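Local coordinates for protein E1 (Kluyveromyces marxianus, PDB 3VX6) that is the N-terminal, E2-binding part of Atg7, the E1-like enzyme that activates ATG12 and ATG8 for autophagy and cytoplasm-to-vacuole transport, at residues S144-S147 / D148-Y152; I210-A213 / V214-N217; S226-E229 / T230-I233. All blocks are in the same frame, centred on the assembly; numbering follows the deposited sequence.

Contact 1 (S144-S147 / D148-Y152)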
ATOM      1  N   SER A 144       2.017  -5.171  -4.265  1.00 38.38           N
ATOM      2  CA  SER A 144       0.907  -5.194  -5.191  1.00 40.09           C
ATOM      3  C   SER A 144       0.948  -6.602  -5.780  1.00 40.36           C
ATOM      4  O   SER A 144       1.786  -6.916  -6.624  1.00 40.83           O
ATOM      5  CB  SER A 144       1.124  -4.146  -6.282  1.00 40.35           C
ATOM      6  OG  SER A 144       0.265  -4.391  -7.378  1.00 46.22           O
ATOM      7  N   PHE A 145       0.054  -7.461  -5.314  1.00 40.97           N
ATOM      8  CA  PHE A 145       0.024  -8.827  -5.799  1.00 40.09           C
ATOM      9  C   PHE A 145      -1.171  -9.100  -6.682  1.00 40.81           C
ATOM     10  O   PHE A 145      -2.149  -8.353  -6.689  1.00 40.50           O
ATOM     11  CB  PHE A 145       0.002  -9.794  -4.631  1.00 38.14           C
ATOM     12  CG  PHE A 145      -1.055  -9.480  -3.624  1.00 37.74           C
ATOM     13  CD1 PHE A 145      -0.810  -8.566  -2.601  1.00 37.06           C
ATOM     14  CD2 PHE A 145      -2.302 -10.097  -3.694  1.00 35.15           C
ATOM     15  CE1 PHE A 145      -1.794  -8.278  -1.663  1.00 37.60           C
ATOM     16  CE2 PHE A 145      -3.285  -9.815  -2.766  1.00 33.17           C
ATOM     17  CZ  PHE A 145      -3.037  -8.907  -1.747  1.00 35.69           C
ATOM     18  N   GLN A 146      -1.074 -10.203  -7.413  1.00 42.80           N
ATOM     19  CA  GLN A 146      -2.108 -10.642  -8.331  1.00 43.83           C
ATOM     20  C   GLN A 146      -1.764 -12.047  -8.803  1.00 45.93           C
ATOM     21  O   GLN A 146      -0.650 -12.526  -8.604  1.00 46.81           O
ATOM     22  CB  GLN A 146      -2.147  -9.725  -9.539  1.00 44.71           C
ATOM     23  CG  GLN A 146      -0.861  -9.745 -10.330  1.00 45.91           C
ATOM     24  CD  GLN A 146      -1.032  -9.145 -11.694  1.00 47.51           C
ATOM     25  OE1 GLN A 146      -1.198  -7.935 -11.840  1.00 47.94           O
ATOM     26  NE2 GLN A 146      -1.006  -9.990 -12.712  1.00 50.91           N
ATOM     27  N   SER A 147      -2.725 -12.711  -9.433  1.00 47.74           N
ATOM     28  CA  SER A 147      -2.482 -14.042  -9.961  1.00 48.11           C
ATOM     29  C   SER A 147      -1.512 -13.892 -11.134  1.00 47.59           C
ATOM     30  O   SER A 147      -1.589 -12.928 -11.898  1.00 45.28           O
ATOM     31  CB  SER A 147      -3.797 -14.661 -10.439  1.00 50.14           C
ATOM     32  OG  SER A 147      -3.564 -15.876 -11.132  1.00 54.36           O
ATOM     33  N   ASP A 148      -0.597 -14.843 -11.273  1.00 49.26           N
ATOM     34  CA  ASP A 148       0.393 -14.814 -12.351  1.00 50.97           C
ATOM     35  C   ASP A 148      -0.252 -14.832 -13.743  1.00 50.02           C
ATOM     36  O   ASP A 148      -0.948 -15.781 -14.109  1.00 50.94           O
ATOM     37  CB  ASP A 148       1.341 -16.007 -12.205  1.00 54.30           C
ATOM     38  CG  ASP A 148       2.755 -15.685 -12.646  1.00 58.20           C
ATOM     39  OD1 ASP A 148       3.613 -16.595 -12.600  1.00 60.75           O
ATOM     40  OD2 ASP A 148       3.010 -14.522 -13.030  1.00 59.25           O
ATOM     41  N   GLY A 149      -0.014 -13.780 -14.518  1.00 49.02           N
ATOM     42  CA  GLY A 149      -0.589 -13.705 -15.846  1.00 47.34           C
ATOM     43  C   GLY A 149      -1.918 -12.984 -15.798  1.00 46.71           C
ATOM     44  O   GLY A 149      -2.548 -12.720 -16.826  1.00 47.77           O
ATOM     45  N   ALA A 150      -2.346 -12.652 -14.587  1.00 46.55           N
ATOM     46  CA  ALA A 150      -3.608 -11.962 -14.408  1.00 46.02           C
ATOM     47  C   ALA A 150      -3.517 -10.554 -14.959  1.00 45.94           C
ATOM     48  O   ALA A 150      -2.459  -9.932 -14.974  1.00 45.97           O
ATOM     49  CB  ALA A 150      -4.005 -11.931 -12.926  1.00 46.97           C
ATOM     50  N   THR A 151      -4.651 -10.079 -15.438  1.00 46.29           N
ATOM     51  CA  THR A 151      -4.770  -8.754 -15.997  1.00 46.34           C
ATOM     52  C   THR A 151      -6.157  -8.295 -15.564  1.00 47.07           C
ATOM     53  O   THR A 151      -6.972  -9.110 -15.107  1.00 45.31           O
ATOM     54  CB  THR A 151      -4.637  -8.805 -17.529  1.00 47.04           C
ATOM     55  OG1 THR A 151      -4.873 -10.146 -17.984  1.00 49.77           O
ATOM     56  CG2 THR A 151      -3.236  -8.387 -17.948  1.00 46.84           C
ATOM     57  N   TYR A 152      -6.427  -6.999 -15.678  1.00 47.58           N
ATOM     58  CA  TYR A 152      -7.718  -6.481 -15.253  1.00 48.43           C
ATOM     59  C   TYR A 152      -8.239  -5.433 -16.198  1.00 50.32           C
ATOM     60  O   TYR A 152      -7.490  -4.563 -16.632  1.00 50.80           O
ATOM     61  CB  TYR A 152      -7.611  -5.835 -13.877  1.00 45.65           C
ATOM     62  CG  TYR A 152      -6.891  -6.666 -12.866  1.00 44.29           C
ATOM     63  CD1 TYR A 152      -7.596  -7.441 -11.958  1.00 44.75           C
ATOM     64  CD2 TYR A 152      -5.493  -6.700 -12.823  1.00 42.53           C
ATOM     65  CE1 TYR A 152      -6.936  -8.230 -11.028  1.00 45.27           C
ATOM     66  CE2 TYR A 152      -4.823  -7.495 -11.894  1.00 43.42           C
ATOM     67  CZ  TYR A 152      -5.557  -8.256 -11.003  1.00 43.73           C
ATOM     68  OH  TYR A 152      -4.935  -9.064 -10.087  1.00 46.78           O
TER

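Contact 2 (I210-A213 / V214-N217)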
ATOM      1  N   ILE A 210      -6.845   5.952 -12.712  1.00 48.00           N
ATOM      2  CA  ILE A 210      -5.814   4.950 -12.564  1.00 44.85           C
ATOM      3  C   ILE A 210      -5.680   4.784 -11.070  1.00 43.11           C
ATOM      4  O   ILE A 210      -5.218   5.680 -10.365  1.00 42.42           O
ATOM      5  CB  ILE A 210      -4.479   5.379 -13.204  1.00 44.77           C
ATOM      6  CG1 ILE A 210      -4.673   5.553 -14.711  1.00 41.16           C
ATOM      7  CG2 ILE A 210      -3.410   4.317 -12.942  1.00 43.32           C
ATOM      8  CD1 ILE A 210      -3.398   5.836 -15.452  1.00 41.62           C
ATOM      9  N   PRO A 211      -6.148   3.644 -10.558  1.00 41.06           N
ATOM     10  CA  PRO A 211      -6.065   3.392  -9.131  1.00 41.10           C
ATOM     11  C   PRO A 211      -4.648   2.935  -8.827  1.00 42.26           C
ATOM     12  O   PRO A 211      -3.921   2.495  -9.723  1.00 41.33           O
ATOM     13  CB  PRO A 211      -7.100   2.290  -8.930  1.00 39.83           C
ATOM     14  CG  PRO A 211      -6.918   1.477 -10.153  1.00 38.01           C
ATOM     15  CD  PRO A 211      -6.811   2.525 -11.250  1.00 39.94           C
ATOM     16  N   SER A 212      -4.253   3.047  -7.568  1.00 42.55           N
ATOM     17  CA  SER A 212      -2.923   2.628  -7.184  1.00 44.60           C
ATOM     18  C   SER A 212      -2.777   1.127  -7.437  1.00 44.30           C
ATOM     19  O   SER A 212      -3.754   0.378  -7.368  1.00 43.58           O
ATOM     20  CB  SER A 212      -2.686   2.969  -5.712  1.00 45.72           C
ATOM     21  OG  SER A 212      -3.861   2.753  -4.953  1.00 47.33           O
ATOM     22  N   ALA A 213      -1.557   0.701  -7.755  1.00 42.80           N
ATOM     23  CA  ALA A 213      -1.274  -0.703  -8.015  1.00 41.15           C
ATOM     24  C   ALA A 213      -1.772  -1.583  -6.870  1.00 39.57           C
ATOM     25  O   ALA A 213      -1.881  -2.800  -7.000  1.00 40.14           O
ATOM     26  CB  ALA A 213       0.240  -0.895  -8.215  1.00 39.13           C
ATOM     27  N   VAL A 214      -2.082  -0.958  -5.746  1.00 39.00           N
ATOM     28  CA  VAL A 214      -2.544  -1.691  -4.567  1.00 39.82           C
ATOM     29  C   VAL A 214      -3.970  -2.236  -4.729  1.00 39.20           C
ATOM     30  O   VAL A 214      -4.423  -3.084  -3.965  1.00 39.48           O
ATOM     31  CB  VAL A 214      -2.437  -0.792  -3.318  1.00 39.86           C
ATOM     32  CG1 VAL A 214      -3.721  -0.004  -3.125  1.00 40.09           C
ATOM     33  CG2 VAL A 214      -2.068  -1.626  -2.122  1.00 40.42           C
ATOM     34  N   THR A 215      -4.670  -1.742  -5.743  1.00 38.65           N
ATOM     35  CA  THR A 215      -6.020  -2.202  -6.047  1.00 38.09           C
ATOM     36  C   THR A 215      -6.047  -3.699  -6.407  1.00 40.09           C
ATOM     37  O   THR A 215      -7.069  -4.386  -6.238  1.00 39.61           O
ATOM     38  CB  THR A 215      -6.613  -1.435  -7.245  1.00 36.44           C
ATOM     39  OG1 THR A 215      -6.512  -0.023  -7.023  1.00 37.75           O
ATOM     40  CG2 THR A 215      -8.081  -1.803  -7.442  1.00 35.41           C
ATOM     41  N   LYS A 216      -4.926  -4.189  -6.926  1.00 39.53           N
ATOM     42  CA  LYS A 216      -4.813  -5.579  -7.313  1.00 39.56           C
ATOM     43  C   LYS A 216      -5.020  -6.468  -6.127  1.00 39.29           C
ATOM     44  O   LYS A 216      -5.570  -7.556  -6.247  1.00 38.47           O
ATOM     45  CB  LYS A 216      -3.437  -5.836  -7.890  1.00 40.43           C
ATOM     46  CG  LYS A 216      -3.209  -5.253  -9.284  1.00 41.49           C
ATOM     47  CD  LYS A 216      -1.788  -5.567  -9.779  1.00 43.29           C
ATOM     48  CE  LYS A 216      -1.565  -5.001 -11.164  1.00 43.75           C
ATOM     49  NZ  LYS A 216      -0.107  -4.645 -11.217  1.00 46.38           N
ATOM     50  N   ASN A 217      -4.502  -6.003  -5.000  1.00 37.25           N
ATOM     51  CA  ASN A 217      -4.646  -6.690  -3.733  1.00 36.48           C
ATOM     52  C   ASN A 217      -6.152  -6.918  -3.522  1.00 36.41           C
ATOM     53  O   ASN A 217      -6.616  -8.057  -3.438  1.00 37.95           O
ATOM     54  CB  ASN A 217      -4.075  -5.806  -2.618  1.00 38.26           C
ATOM     55  CG  ASN A 217      -2.618  -5.450  -2.847  1.00 37.95           C
ATOM     56  OD1 ASN A 217      -2.105  -5.571  -3.965  1.00 38.12           O
ATOM     57  ND2 ASN A 217      -1.944  -5.009  -1.796  1.00 37.23           N
TER

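Contact 3 (S226-E229 / T230-I233)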
ATOM      1  N   SER A 226     -14.941 -14.158  -2.796  1.00 40.79           N
ATOM      2  CA  SER A 226     -16.216 -14.154  -3.433  1.00 42.01           C
ATOM      3  C   SER A 226     -15.983 -14.307  -4.933  1.00 43.12           C
ATOM      4  O   SER A 226     -15.811 -13.328  -5.664  1.00 42.78           O
ATOM      5  CB  SER A 226     -16.941 -12.839  -3.111  1.00 42.42           C
ATOM      6  OG  SER A 226     -18.247 -12.816  -3.651  1.00 43.61           O
ATOM      7  N   PRO A 227     -15.976 -15.546  -5.419  1.00 44.28           N
ATOM      8  CA  PRO A 227     -15.768 -15.707  -6.863  1.00 43.60           C
ATOM      9  C   PRO A 227     -16.987 -15.053  -7.534  1.00 42.64           C
ATOM     10  O   PRO A 227     -18.127 -15.320  -7.165  1.00 41.48           O
ATOM     11  CB  PRO A 227     -15.657 -17.224  -7.044  1.00 44.44           C
ATOM     12  CG  PRO A 227     -16.347 -17.818  -5.823  1.00 45.48           C
ATOM     13  CD  PRO A 227     -16.379 -16.783  -4.727  1.00 44.62           C
ATOM     14  N   ARG A 228     -16.729 -14.121  -8.446  1.00 42.50           N
ATOM     15  CA  ARG A 228     -17.788 -13.423  -9.147  1.00 43.47           C
ATOM     16  C   ARG A 228     -17.389 -13.131 -10.574  1.00 45.29           C
ATOM     17  O   ARG A 228     -16.216 -13.183 -10.928  1.00 45.36           O
ATOM     18  CB  ARG A 228     -18.103 -12.098  -8.454  1.00 41.81           C
ATOM     19  CG  ARG A 228     -18.241 -12.192  -6.964  1.00 37.23           C
ATOM     20  CD  ARG A 228     -18.557 -10.826  -6.452  1.00 36.64           C
ATOM     21  NE  ARG A 228     -18.795 -10.776  -5.022  1.00 34.49           N
ATOM     22  CZ  ARG A 228     -19.388  -9.738  -4.452  1.00 34.42           C
ATOM     23  NH1 ARG A 228     -19.773  -8.724  -5.220  1.00 34.97           N
ATOM     24  NH2 ARG A 228     -19.591  -9.704  -3.148  1.00 31.78           N
ATOM     25  N   GLU A 229     -18.386 -12.797 -11.376  1.00 48.36           N
ATOM     26  CA  GLU A 229     -18.164 -12.472 -12.767  1.00 51.19           C
ATOM     27  C   GLU A 229     -17.387 -11.168 -12.729  1.00 49.76           C
ATOM     28  O   GLU A 229     -16.363 -10.999 -13.388  1.00 50.41           O
ATOM     29  CB  GLU A 229     -19.520 -12.265 -13.459  1.00 54.17           C
ATOM     30  CG  GLU A 229     -20.461 -13.467 -13.356  1.00 57.29           C
ATOM     31  CD  GLU A 229     -20.143 -14.533 -14.387  1.00 59.09           C
ATOM     32  OE1 GLU A 229     -19.981 -14.160 -15.576  1.00 59.58           O
ATOM     33  OE2 GLU A 229     -20.068 -15.730 -14.014  1.00 59.83           O
ATOM     34  N   THR A 230     -17.866 -10.275 -11.879  1.00 48.78           N
ATOM     35  CA  THR A 230     -17.284  -8.959 -11.764  1.00 47.75           C
ATOM     36  C   THR A 230     -17.091  -8.491 -10.312  1.00 46.35           C
ATOM     37  O   THR A 230     -17.606  -9.096  -9.371  1.00 45.45           O
ATOM     38  CB  THR A 230     -18.182  -7.968 -12.554  1.00 48.76           C
ATOM     39  OG1 THR A 230     -17.573  -6.679 -12.596  1.00 51.51           O
ATOM     40  CG2 THR A 230     -19.552  -7.862 -11.916  1.00 49.33           C
ATOM     41  N   TYR A 231     -16.316  -7.420 -10.144  1.00 44.69           N
ATOM     42  CA  TYR A 231     -16.039  -6.833  -8.834  1.00 41.91           C
ATOM     43  C   TYR A 231     -16.130  -5.328  -8.954  1.00 41.89           C
ATOM     44  O   TYR A 231     -15.502  -4.734  -9.824  1.00 42.43           O
ATOM     45  CB  TYR A 231     -14.642  -7.197  -8.378  1.00 40.68           C
ATOM     46  CG  TYR A 231     -14.441  -8.669  -8.271  1.00 38.75           C
ATOM     47  CD1 TYR A 231     -14.739  -9.342  -7.094  1.00 36.63           C
ATOM     48  CD2 TYR A 231     -14.001  -9.409  -9.366  1.00 37.73           C
ATOM     49  CE1 TYR A 231     -14.607 -10.714  -7.011  1.00 38.94           C
ATOM     50  CE2 TYR A 231     -13.870 -10.788  -9.288  1.00 37.63           C
ATOM     51  CZ  TYR A 231     -14.175 -11.427  -8.116  1.00 36.48           C
ATOM     52  OH  TYR A 231     -14.090 -12.788  -8.046  1.00 42.56           O
ATOM     53  N   THR A 232     -16.903  -4.707  -8.075  1.00 41.14           N
ATOM     54  CA  THR A 232     -17.061  -3.266  -8.128  1.00 39.74           C
ATOM     55  C   THR A 232     -16.307  -2.590  -7.009  1.00 38.34           C
ATOM     56  O   THR A 232     -16.424  -2.981  -5.858  1.00 37.17           O
ATOM     57  CB  THR A 232     -18.534  -2.872  -8.035  1.00 39.32           C
ATOM     58  OG1 THR A 232     -19.224  -3.339  -9.204  1.00 41.14           O
ATOM     59  CG2 THR A 232     -18.662  -1.364  -7.922  1.00 39.10           C
ATOM     60  N   ILE A 233     -15.541  -1.563  -7.348  1.00 38.11           N
ATOM     61  CA  ILE A 233     -14.766  -0.850  -6.348  1.00 37.98           C
ATOM     62  C   ILE A 233     -14.898   0.653  -6.480  1.00 38.90           C
ATOM     63  O   ILE A 233     -14.679   1.211  -7.556  1.00 39.14           O
ATOM     64  CB  ILE A 233     -13.281  -1.203  -6.454  1.00 37.30           C
ATOM     65  CG1 ILE A 233     -13.095  -2.709  -6.250  1.00 35.54           C
ATOM     66  CG2 ILE A 233     -12.486  -0.387  -5.442  1.00 36.54           C
ATOM     67  CD1 ILE A 233     -11.701  -3.196  -6.546  1.00 34.58           C
TER

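Contact 1 (S144-S147 / D148-Y152)
Gln-146 meets Ala-150 and Tyr-152 through different parts of one side chain, and its amide supplies the polar part of the contact. NE2 donates to Ala-150 O at 2.7 Å, a bent bond whose N-H...O angle is 133°. The donor stands above the carbonyl plane of Ala-150, so the bond does not run along a lone pair. The same NE2 also donates to Ser-147 O at 3.1 Å, though the position of that oxygen is less certain; the two acceptors together would limit rotation of the amide. Gln-146 CG is placed between the backbone N and the carbonyl carbon (chi1 62°), and the extended continuation carries the amide to the carbonyls of Ser-147 and Ala-150.

The backbone there forms a type II beta turn from Ser-147 to Ala-150, with Ala-150 N 2.8 Å from Ser-147 O in a hydrogen bond. Gly-149 takes the third place of the turn with a positive phi, as this turn type favours. The turn lies between strands 135-144 and 151-159, which belong to different sheets, and the directions of 145-147 and 148-152 are 97° apart. Gln-146, the residue before the turn, donates to carbonyls at both its ends.

The remaining contacts are apolar or edge-on. Gln-146 CB lies at the edge of the Tyr-152 ring, in its plane, beside the hydroxyl end. OE1 also approaches the edge, 3.7 Å from Tyr-152 CE2, with amide and ring nearly perpendicular. Across the turn, Ser-147 CB packs on Ala-150 CB at 3.7 Å, while Ser-147 OG hydrogen-bonds Asn-254 O. Tyr-152 also touches Leu-219 and Thr-220 of helix 215-225.

Contact 2 (I210-A213 / V214-N217)
Ser-212 O is gripped by two donors of a single residue, Thr-215. The backbone N of Thr-215 reaches it at 2.8 Å over a nearly straight path (N-H...O angle 171°), from above the carbonyl plane. Thr-215 OG1 donates to the same oxygen, also at 2.8 Å, but lies in the carbonyl plane. The two donors therefore come in from different directions. With Thr-215 OG1 anti to the carbonyl carbon and beside its own backbone N (chi1 -53°), hydroxyl and amide are presented together.

The backbone bond closes a type I beta turn from Ser-212 to Thr-215, which leads the chain into helix 215-225. One residue further on, Lys-216 N makes a weak bond to Ala-213 O at 3.3 Å, and the aliphatic start of the lysine, CB, lies 3.5 Å from that oxygen. Ala-213 O has a further donor in Ser-144 OG.

Pro-211 and Thr-215 meet with their side chains at about a right angle: Pro-211 CB is 4.1 Å from Thr-215 CB, and the ring lies beside the threonine hydroxyl. Val-214 CG1 comes to 3.3 Å from Ser-212 OG, a hydroxyl hydrogen-bonded to the carboxylate of Asp-203 and also accepting from the backbone N of Phe-204.

Thr-215 also lies against Phe-201, Ile-233 and Phe-235 of the neighbouring sheet. In these apolar surroundings the hydroxyl of a buried threonine is satisfied by a local carbonyl, which implies that the side chain can pack against the sheet without leaving a polar group unmatched, while the doubly held oxygen ties the incoming loop to the first helical turn.

Contact 3 (S226-E229 / T230-I233)
Tyr-231 CG stands anti to the carbonyl carbon, beside the backbone N (chi1 -59°), which swings the ring back toward the preceding loop; Arg-228 has the same first torsion class and then runs extended from CG to NE past the ring. The two side chains cross obliquely. Arg-228 CB lies over one face of the tyrosine, with CG 3.9 Å and CD 4.0 Å from Tyr-231 CE1, so it is the aliphatic part of the arginine that touches the ring. Guanidinium and ring planes are 22° apart, but the guanidinium itself lies beyond the ring, so the small angle marks no stack.

The ring's far end is tied to the backbone. Arg-228 N donates to Tyr-231 OH at 3.0 Å with an N-H...O angle of 145°, and Ser-226 O sits at the ring edge near its plane, 3.2 Å from Tyr-231 CE1. A phenylalanine in place of Tyr-231 would probably leave the amide of Arg-228 without this acceptor, with mainly the packing of the arginine chain to hold the ring end beside the loop.

The arginine is held at its own end too. NE donates to Ser-226 OG at 2.5 Å, almost straight, with the serine oxygen in the guanidinium plane. This bond links Ser-226 to Arg-228 and, with that from NH2 to Cys-196 O, just past helix 190-195, would set the orientation of the guanidinium.

Ser-226 is where the chain leaves helical geometry after helix 215-225, so the contact spans the connection from that helix to strand 231-236. The tyrosine ring meets Trp-222 of helix 215-225 edge-to-face and touches Ile-249 on the adjacent strand 243-250.

In the fold
The three contacts come in series along the chain, and helix 215-225 connects them. Contact 2 leads into its start and contact 3 leaves its end, their centres about 15 Å apart and joined by packing of Thr-215 CG2 on Ile-233 CD1 at 4.0 Å. Contact 1, its centre about 11 Å from that of contact 2, meets the start of the same helix: Ser-144 OG and Phe-145 N probably bond to Ala-213 O and Asn-217 OD1. Contacts 1 and 3 do not touch, yet strands 151-159 and 231-236 belong to one mixed sheet, separated by strand 243-250. The three local contacts thus lie round the two ends of the helix and on the sheet it packs against.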